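Local coordinates for protein putative zinc protease (Bordetella pertussis, PDB 3IH6) that probably acts as a zinc-dependent metalloendopeptidase of the M16 family, this chain being one piece of the protein that matches the family's inactive domain, at residues Y4-V9 / G88-P93; G23-A28 / M95-A100; Y60-P65 / L101-A106. All blocks are in the same frame, centred on the assembly; numbering follows the deposited sequence.

Contact 1: residues Y4-V9 / G88-P93; sequences YTVEPV and GAQLQP
Y4 and V6 of the edge strand 2-6 meet one side chain, that of Q90 at the end of strand 84-90. Three side chains make the whole contact, and it lies at the surface. The phenol of Y4 reaches over so that its OH stands 3.4 Å from Q90 CD. CG of Y4 is anti to the backbone N (chi1 -157°), which sends the ring across toward strand 84-90. The two side chains cross at about a right angle, and the amide plane is turned 78° from the ring plane. Q90 OE1 sits at the ring edge, near the ring plane, 3.8 Å from Y4 CE2. The second kind is a methyl on a polar atom: V6 CG1 lies 3.2 Å from Q90 OE1, a close contact. No hydrogen bond joins the segments. Y4 OH and Q90 NE2 are 3.4 Å apart, but the angle is poor. The hydroxyl of Y4 instead makes a hydrogen bond with Y136 OH of the second subunit, and the two tyrosine rings meet edge-to-face. Strands 2-6 and 84-90 are not direct neighbours in the antiparallel sheet. Their side chains meet on one face, over strand 71-77 between them. F73 of that strand meets the Y4 ring with the planes about 20° apart, and L26 of strand 26-32 touches both Y4 and Q90. On the other face of the sheet, A89 packs on L63 of helix 58-63.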
loop_
_atom_site.group_PDB
_atom_site.type_symbol
_atom_site.label_atom_id
_atom_site.label_comp_id
_atom_site.label_asym_id
_atom_site.label_seq_id
_atom_site.Cartn_x
_atom_site.Cartn_y
_atom_site.Cartn_z
ATOM N N TYR E 4 -7.908 1.641 -17.547
ATOM C CA TYR E 4 -9.323 1.988 -17.545
ATOM C C TYR E 4 -9.328 3.478 -17.608
ATOM O O TYR E 4 -8.934 4.113 -16.651
ATOM C CB TYR E 4 -10.015 1.502 -16.249
ATOM C CG TYR E 4 -11.517 1.321 -16.359
ATOM C CD1 TYR E 4 -12.101 0.071 -16.162
ATOM C CD2 TYR E 4 -12.349 2.396 -16.655
ATOM C CE1 TYR E 4 -13.467 -0.102 -16.256
ATOM C CE2 TYR E 4 -13.702 2.239 -16.737
ATOM C CZ TYR E 4 -14.261 0.988 -16.538
ATOM O OH TYR E 4 -15.610 0.847 -16.663
ATOM N N THR E 5 -9.768 4.057 -18.719
ATOM C CA THR E 5 -9.642 5.502 -18.870
ATOM C C THR E 5 -11.007 6.122 -19.043
ATOM O O THR E 5 -11.753 5.771 -19.982
ATOM C CB THR E 5 -8.697 5.904 -20.033
ATOM O OG1 THR E 5 -7.517 5.079 -20.025
ATOM C CG2 THR E 5 -8.277 7.413 -19.916
ATOM N N VAL E 6 -11.349 7.042 -18.151
ATOM C CA VAL E 6 -12.664 7.661 -18.222
ATOM C C VAL E 6 -12.579 9.134 -18.543
ATOM O O VAL E 6 -11.556 9.751 -18.343
ATOM C CB VAL E 6 -13.560 7.383 -16.988
ATOM C CG1 VAL E 6 -13.810 5.880 -16.854
ATOM C CG2 VAL E 6 -12.964 7.968 -15.741
ATOM N N GLU E 7 -13.659 9.668 -19.080
ATOM C CA GLU E 7 -13.760 11.079 -19.356
ATOM C C GLU E 7 -14.038 11.890 -18.086
ATOM O O GLU E 7 -14.623 11.359 -17.119
ATOM C CB GLU E 7 -14.907 11.272 -20.324
ATOM C CG GLU E 7 -14.890 12.550 -21.086
ATOM C CD GLU E 7 -16.222 12.837 -21.724
ATOM O OE1 GLU E 7 -17.203 12.079 -21.460
ATOM O OE2 GLU E 7 -16.291 13.849 -22.461
ATOM N N PRO E 8 -13.657 13.191 -18.089
ATOM C CA PRO E 8 -14.067 14.149 -17.055
ATOM C C PRO E 8 -15.300 15.050 -17.386
ATOM O O PRO E 8 -15.166 16.249 -17.673
ATOM C CB PRO E 8 -12.814 14.995 -16.896
ATOM C CG PRO E 8 -12.296 15.108 -18.279
ATOM C CD PRO E 8 -12.582 13.753 -18.928
ATOM N N VAL E 9 -16.499 14.482 -17.316
ATOM C CA VAL E 9 -17.729 15.277 -17.419
ATOM C C VAL E 9 -18.714 14.867 -16.331
ATOM O O VAL E 9 -18.603 13.774 -15.767
ATOM C CB VAL E 9 -18.410 15.123 -18.794
ATOM N N GLY E 88 -12.964 -2.855 -23.724
ATOM C CA GLY E 88 -14.376 -2.501 -23.695
ATOM C C GLY E 88 -14.618 -1.030 -23.589
ATOM O O GLY E 88 -13.680 -0.235 -23.557
ATOM N N ALA E 89 -15.891 -0.656 -23.559
ATOM C CA ALA E 89 -16.247 0.747 -23.442
ATOM C C ALA E 89 -17.358 0.884 -22.455
ATOM O O ALA E 89 -18.215 0.004 -22.345
ATOM C CB ALA E 89 -16.632 1.379 -24.817
ATOM N N GLN E 90 -17.319 1.999 -21.731
ATOM C CA GLN E 90 -18.301 2.340 -20.738
ATOM C C GLN E 90 -19.280 3.302 -21.412
ATOM O O GLN E 90 -18.859 4.306 -21.983
ATOM C CB GLN E 90 -17.565 3.045 -19.596
ATOM C CG GLN E 90 -18.219 2.920 -18.249
ATOM C CD GLN E 90 -17.482 3.696 -17.159
ATOM O OE1 GLN E 90 -16.672 4.581 -17.436
ATOM N NE2 GLN E 90 -17.771 3.365 -15.920
ATOM N N LEU E 91 -20.572 3.003 -21.348
ATOM C CA LEU E 91 -21.592 3.846 -21.941
ATOM C C LEU E 91 -22.474 4.607 -20.940
ATOM O O LEU E 91 -22.598 4.262 -19.766
ATOM C CB LEU E 91 -22.464 3.038 -22.911
ATOM C CG LEU E 91 -21.942 2.793 -24.331
ATOM C CD1 LEU E 91 -20.542 2.205 -24.361
ATOM C CD2 LEU E 91 -22.877 1.898 -25.112
ATOM N N GLN E 92 -23.058 5.680 -21.448
ATOM C CA GLN E 92 -24.032 6.493 -20.768
ATOM C C GLN E 92 -25.350 5.900 -21.191
ATOM O O GLN E 92 -25.412 5.256 -22.245
ATOM C CB GLN E 92 -23.928 7.898 -21.355
ATOM C CG GLN E 92 -24.579 9.022 -20.600
ATOM C CD GLN E 92 -23.669 10.227 -20.566
ATOM O OE1 GLN E 92 -22.468 10.100 -20.839
ATOM N NE2 GLN E 92 -24.218 11.400 -20.224
ATOM N N PRO E 93 -26.412 6.104 -20.379
ATOM C CA PRO E 93 -27.736 5.709 -20.834
ATOM C C PRO E 93 -28.084 6.496 -22.079
ATOM O O PRO E 93 -27.821 7.701 -22.140
ATOM C CB PRO E 93 -28.653 6.141 -19.680
ATOM C CG PRO E 93 -27.764 6.232 -18.499
ATOM C CD PRO E 93 -26.448 6.679 -19.020
#

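Contact 2: residues G23-A28 / M95-A100; sequences GTPLVA and MDQDKA
P25 is the first residue of 23-28 to meet the helix start at 95-100. Its ring takes the end of the Q97 side chain, with P25 CB 3.7 Å from Q97 NE2. The two side chains cross at about a right angle. The Q97 chain runs extended beyond CG (chi2 168°), and this carries its amide as far as the proline. L26 points the other way and packs on F159 of the second subunit. V27 turns back toward the helix and uses both methyls. CG1 lies 3.8 Å from Q97 CB and also touches the backbone oxygen of Q97. CG2 meets A100 CB at 4.0 Å, one turn further along. The first turn of helix 97-109 thus rests on strand 26-32 of the antiparallel sheet. D96 is the N-cap of that helix, and its OD1 accepts the capping bond from K99 N. D98 OD1 forms a salt bridge with R190 NH2 of the neighbouring strand 187-191. The chemistry between the segments is mixed: carbon meets carbon at V27, and proline carbons lie against an amide nitrogen. No hydrogen bond crosses, so van der Waals fit holds the two together, while the polar bonds are made within the helix and to R190.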
loop_
_atom_site.group_PDB
_atom_site.type_symbol
_atom_site.label_atom_id
_atom_site.label_comp_id
_atom_site.label_asym_id
_atom_site.label_seq_id
_atom_site.Cartn_x
_atom_site.Cartn_y
_atom_site.Cartn_z
ATOM N N GLY E 23 -28.472 2.951 -15.364
ATOM C CA GLY E 23 -27.092 3.091 -14.901
ATOM C C GLY E 23 -26.100 3.143 -16.048
ATOM O O GLY E 23 -26.280 3.914 -16.998
ATOM N N THR E 24 -25.040 2.345 -15.982
ATOM C CA THR E 24 -24.021 2.423 -17.015
ATOM C C THR E 24 -23.859 1.117 -17.786
ATOM O O THR E 24 -23.313 0.142 -17.259
ATOM C CB THR E 24 -22.670 2.875 -16.441
ATOM O OG1 THR E 24 -22.774 4.235 -16.003
ATOM C CG2 THR E 24 -21.573 2.767 -17.477
ATOM N N PRO E 25 -24.328 1.095 -19.043
ATOM C CA PRO E 25 -24.041 -0.066 -19.886
ATOM C C PRO E 25 -22.552 -0.172 -20.241
ATOM O O PRO E 25 -21.844 0.829 -20.279
ATOM C CB PRO E 25 -24.900 0.182 -21.127
ATOM C CG PRO E 25 -25.970 1.117 -20.653
ATOM C CD PRO E 25 -25.262 2.023 -19.704
ATOM N N LEU E 26 -22.097 -1.402 -20.425
ATOM C CA LEU E 26 -20.758 -1.697 -20.866
ATOM C C LEU E 26 -20.852 -2.655 -22.017
ATOM O O LEU E 26 -21.680 -3.560 -21.996
ATOM C CB LEU E 26 -19.929 -2.324 -19.731
ATOM C CG LEU E 26 -19.559 -1.320 -18.635
ATOM C CD1 LEU E 26 -19.957 -1.822 -17.253
ATOM C CD2 LEU E 26 -18.094 -0.897 -18.714
ATOM N N VAL E 27 -20.034 -2.427 -23.038
ATOM C CA VAL E 27 -19.839 -3.403 -24.097
ATOM C C VAL E 27 -18.393 -3.808 -24.092
ATOM O O VAL E 27 -17.540 -3.074 -23.557
ATOM C CB VAL E 27 -20.271 -2.902 -25.492
ATOM C CG1 VAL E 27 -21.774 -2.761 -25.515
ATOM C CG2 VAL E 27 -19.575 -1.601 -25.880
ATOM N N ALA E 28 -18.130 -4.994 -24.643
ATOM C CA ALA E 28 -16.820 -5.599 -24.551
ATOM C C ALA E 28 -16.505 -6.464 -25.741
ATOM O O ALA E 28 -17.397 -7.085 -26.335
ATOM C CB ALA E 28 -16.689 -6.424 -23.249
HETATM N N MSE E 95 -26.814 5.952 -25.256
HETATM C CA MSE E 95 -25.864 5.708 -26.334
HETATM C C MSE E 95 -26.057 4.321 -26.948
HETATM O O MSE E 95 -26.390 3.363 -26.254
HETATM C CB MSE E 95 -24.419 5.862 -25.845
HETATM C CG MSE E 95 -24.072 7.243 -25.267
HETATM SE SE MSE E 95 -22.253 7.254 -24.562
HETATM C CE MSE E 95 -22.077 9.162 -24.131
ATOM N N ASP E 96 -25.838 4.232 -28.255
ATOM C CA ASP E 96 -26.029 3.005 -29.017
ATOM C C ASP E 96 -24.911 2.043 -28.681
ATOM O O ASP E 96 -23.743 2.309 -28.964
ATOM C CB ASP E 96 -26.028 3.302 -30.522
ATOM C CG ASP E 96 -26.376 2.088 -31.368
ATOM O OD1 ASP E 96 -25.655 1.078 -31.318
ATOM O OD2 ASP E 96 -27.371 2.155 -32.111
ATOM N N GLN E 97 -25.286 0.921 -28.080
ATOM C CA GLN E 97 -24.322 -0.076 -27.656
ATOM C C GLN E 97 -23.722 -0.811 -28.832
ATOM O O GLN E 97 -22.551 -1.142 -28.791
ATOM C CB GLN E 97 -24.938 -1.070 -26.693
ATOM C CG GLN E 97 -25.784 -0.424 -25.607
ATOM C CD GLN E 97 -26.592 -1.444 -24.853
ATOM O OE1 GLN E 97 -26.701 -2.605 -25.273
ATOM N NE2 GLN E 97 -27.165 -1.026 -23.729
ATOM N N ASP E 98 -24.512 -1.049 -29.878
ATOM C CA ASP E 98 -23.979 -1.713 -31.070
ATOM C C ASP E 98 -23.019 -0.822 -31.848
ATOM O O ASP E 98 -22.020 -1.294 -32.349
ATOM C CB ASP E 98 -25.113 -2.206 -31.968
ATOM C CG ASP E 98 -25.998 -3.203 -31.263
ATOM O OD1 ASP E 98 -25.469 -4.173 -30.691
ATOM O OD2 ASP E 98 -27.231 -3.007 -31.263
ATOM N N LYS E 99 -23.315 0.468 -31.935
ATOM C CA LYS E 99 -22.419 1.384 -32.626
ATOM C C LYS E 99 -21.123 1.565 -31.847
ATOM O O LYS E 99 -20.063 1.737 -32.456
ATOM C CB LYS E 99 -23.092 2.730 -32.906
ATOM C CG LYS E 99 -22.192 3.692 -33.665
ATOM C CD LYS E 99 -22.954 4.870 -34.242
ATOM C CE LYS E 99 -22.006 5.836 -34.948
ATOM N NZ LYS E 99 -21.024 5.133 -35.841
ATOM N N ALA E 100 -21.196 1.499 -30.512
ATOM C CA ALA E 100 -19.990 1.503 -29.673
ATOM C C ALA E 100 -19.165 0.249 -29.921
ATOM O O ALA E 100 -17.992 0.319 -30.224
ATOM C CB ALA E 100 -20.339 1.647 -28.145
#

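Contact 3: residues Y60-P65 / L101-A106; sequences YHALVP and LQTLTA
L63 fits against T103 and L104 where two helices of this alpha+beta domain, 58-63 and 97-109, pack against each other next to its antiparallel sheet. The domain belongs to the peptidase M16 family and matches its inactive domain. The tight part centres on L63, which is buried. Its CG is anti to the carbonyl carbon (chi1 -54°), and the two methyls then fork toward different residues. CD2 goes to T103 and lies 3.6 Å from T103 CB; T103 CG2 is equally near. The L63 and T103 side chains run antiparallel alongside one another, so each touches the other along its flank. CD1 takes the other branch, to L104. It lies 3.8 Å from L104 CD1 and 4.1 Å from L104 CB. These two leucines cross obliquely. The sheet also meets these leucines: L63 packs on V72 of strand 71-77, and L104 on A29 of strand 26-32. The looser side is made by A62 and T103, both partly exposed. They meet through methyls, at a longer distance than L63 keeps from T103. No hydrogen bond joins the two segments. The polar end of T103 is used within its own helix, where OG1 bonds to K99 O one turn back. Its CG2 is anti to the backbone N, and this directs the methyl to the other helix. One threonine thus serves both parts of the contact: the CG2 that touches L63 CD2 on the tight side also stands 4.1 Å from A62 CB on the loose one.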
loop_
_atom_site.group_PDB
_atom_site.type_symbol
_atom_site.label_atom_id
_atom_site.label_comp_id
_atom_site.label_asym_id
_atom_site.label_seq_id
_atom_site.Cartn_x
_atom_site.Cartn_y
_atom_site.Cartn_z
ATOM N N TYR E 60 -9.804 5.384 -26.705
ATOM C CA TYR E 60 -10.348 6.585 -26.124
ATOM C C TYR E 60 -10.669 7.574 -27.226
ATOM O O TYR E 60 -11.782 8.083 -27.284
ATOM C CB TYR E 60 -9.414 7.189 -25.071
ATOM C CG TYR E 60 -10.018 8.361 -24.282
ATOM C CD1 TYR E 60 -10.530 8.155 -22.995
ATOM C CD2 TYR E 60 -10.038 9.682 -24.808
ATOM C CE1 TYR E 60 -11.092 9.200 -22.238
ATOM C CE2 TYR E 60 -10.595 10.767 -24.040
ATOM C CZ TYR E 60 -11.094 10.490 -22.748
ATOM O OH TYR E 60 -11.618 11.484 -21.981
ATOM N N HIS E 61 -9.719 7.798 -28.125
ATOM C CA HIS E 61 -9.920 8.768 -29.185
ATOM C C HIS E 61 -11.075 8.417 -30.149
ATOM O O HIS E 61 -11.756 9.308 -30.643
ATOM C CB HIS E 61 -8.630 8.955 -29.981
ATOM C CG HIS E 61 -8.653 10.168 -30.837
ATOM N ND1 HIS E 61 -8.480 11.432 -30.323
ATOM C CD2 HIS E 61 -8.874 10.322 -32.163
ATOM C CE1 HIS E 61 -8.581 12.315 -31.298
ATOM N NE2 HIS E 61 -8.831 11.668 -32.422
ATOM N N ALA E 62 -11.282 7.125 -30.409
ATOM C CA ALA E 62 -12.338 6.695 -31.334
ATOM C C ALA E 62 -13.717 6.780 -30.696
ATOM O O ALA E 62 -14.685 7.125 -31.365
ATOM C CB ALA E 62 -12.063 5.274 -31.826
ATOM N N LEU E 63 -13.805 6.488 -29.393
ATOM C CA LEU E 63 -15.110 6.335 -28.745
ATOM C C LEU E 63 -15.650 7.524 -27.935
ATOM O O LEU E 63 -16.856 7.661 -27.781
ATOM C CB LEU E 63 -15.105 5.054 -27.898
ATOM C CG LEU E 63 -14.697 3.792 -28.690
ATOM C CD1 LEU E 63 -14.542 2.575 -27.808
ATOM C CD2 LEU E 63 -15.730 3.543 -29.739
ATOM N N VAL E 64 -14.762 8.345 -27.377
ATOM C CA VAL E 64 -15.158 9.337 -26.359
ATOM C C VAL E 64 -15.367 10.754 -26.914
ATOM O O VAL E 64 -16.435 11.329 -26.714
ATOM C CB VAL E 64 -14.208 9.356 -25.109
ATOM C CG1 VAL E 64 -14.714 10.351 -24.079
ATOM C CG2 VAL E 64 -14.132 7.952 -24.457
ATOM N N PRO E 65 -14.371 11.318 -27.631
ATOM C CA PRO E 65 -14.685 12.644 -28.205
ATOM C C PRO E 65 -15.855 12.528 -29.176
ATOM O O PRO E 65 -16.576 13.504 -29.417
ATOM C CB PRO E 65 -13.419 13.018 -28.987
ATOM C CG PRO E 65 -12.316 12.125 -28.415
ATOM C CD PRO E 65 -13.027 10.845 -28.010
ATOM N N LEU E 101 -19.804 -0.903 -29.819
ATOM C CA LEU E 101 -19.130 -2.179 -29.994
ATOM C C LEU E 101 -18.567 -2.281 -31.427
ATOM O O LEU E 101 -17.476 -2.824 -31.650
ATOM C CB LEU E 101 -20.136 -3.286 -29.702
ATOM C CG LEU E 101 -19.691 -4.728 -29.447
ATOM C CD1 LEU E 101 -18.563 -4.830 -28.441
ATOM C CD2 LEU E 101 -20.899 -5.507 -28.976
ATOM N N GLN E 102 -19.337 -1.747 -32.388
ATOM C CA GLN E 102 -18.935 -1.636 -33.788
ATOM C C GLN E 102 -17.623 -0.868 -33.923
ATOM O O GLN E 102 -16.668 -1.379 -34.521
ATOM C CB GLN E 102 -20.021 -0.933 -34.618
ATOM C CG GLN E 102 -19.530 -0.391 -35.964
ATOM C CD GLN E 102 -18.930 -1.479 -36.841
ATOM O OE1 GLN E 102 -19.423 -2.609 -36.849
ATOM N NE2 GLN E 102 -17.847 -1.152 -37.568
ATOM N N THR E 103 -17.589 0.359 -33.399
ATOM C CA THR E 103 -16.397 1.162 -33.479
ATOM C C THR E 103 -15.239 0.566 -32.675
ATOM O O THR E 103 -14.112 0.599 -33.142
ATOM C CB THR E 103 -16.649 2.610 -33.044
ATOM O OG1 THR E 103 -17.777 3.141 -33.764
ATOM C CG2 THR E 103 -15.402 3.485 -33.299
ATOM N N LEU E 104 -15.501 0.059 -31.468
ATOM C CA LEU E 104 -14.436 -0.578 -30.654
ATOM C C LEU E 104 -13.694 -1.697 -31.417
ATOM O O LEU E 104 -12.466 -1.767 -31.384
ATOM C CB LEU E 104 -15.008 -1.184 -29.352
ATOM C CG LEU E 104 -13.988 -1.942 -28.477
ATOM C CD1 LEU E 104 -13.619 -1.104 -27.280
ATOM C CD2 LEU E 104 -14.600 -3.224 -28.011
ATOM N N THR E 105 -14.439 -2.607 -32.040
ATOM C CA THR E 105 -13.799 -3.736 -32.733
ATOM C C THR E 105 -13.135 -3.290 -34.046
ATOM O O THR E 105 -12.083 -3.810 -34.418
ATOM C CB THR E 105 -14.776 -4.891 -33.046
ATOM O OG1 THR E 105 -15.856 -4.392 -33.844
ATOM C CG2 THR E 105 -15.316 -5.537 -31.776
ATOM N N ALA E 106 -13.743 -2.344 -34.761
ATOM C CA ALA E 106 -13.065 -1.764 -35.948
ATOM C C ALA E 106 -11.703 -1.172 -35.609
ATOM O O ALA E 106 -10.757 -1.318 -36.369
ATOM C CB ALA E 106 -13.933 -0.746 -36.639
#

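In the fold
Contact 1 is a surface contact, while contacts 2 and 3 are partly buried. Contacts 2 and 3 share helix 97-109: its first turn meets strand 26-32, and its next turns meet helix 58-63. Contacts 1 and 2 reach the same sheet, where strands 84-90 and 26-32 are neighbours; probable hydrogen bonds run from L91 N to P25 O and from A89 N to V27 O. E7 packs on Y60 and V64, joining contact 1 to contact 3. The chemistry follows the place. Contacts 1 and 2 both border the second subunit; contact 1 turns on a hydroxyl and an amide. Contact 2 mixes an amide with apolar groups. Contact 3 is wholly apolar, and no other chain of the assembly touches it.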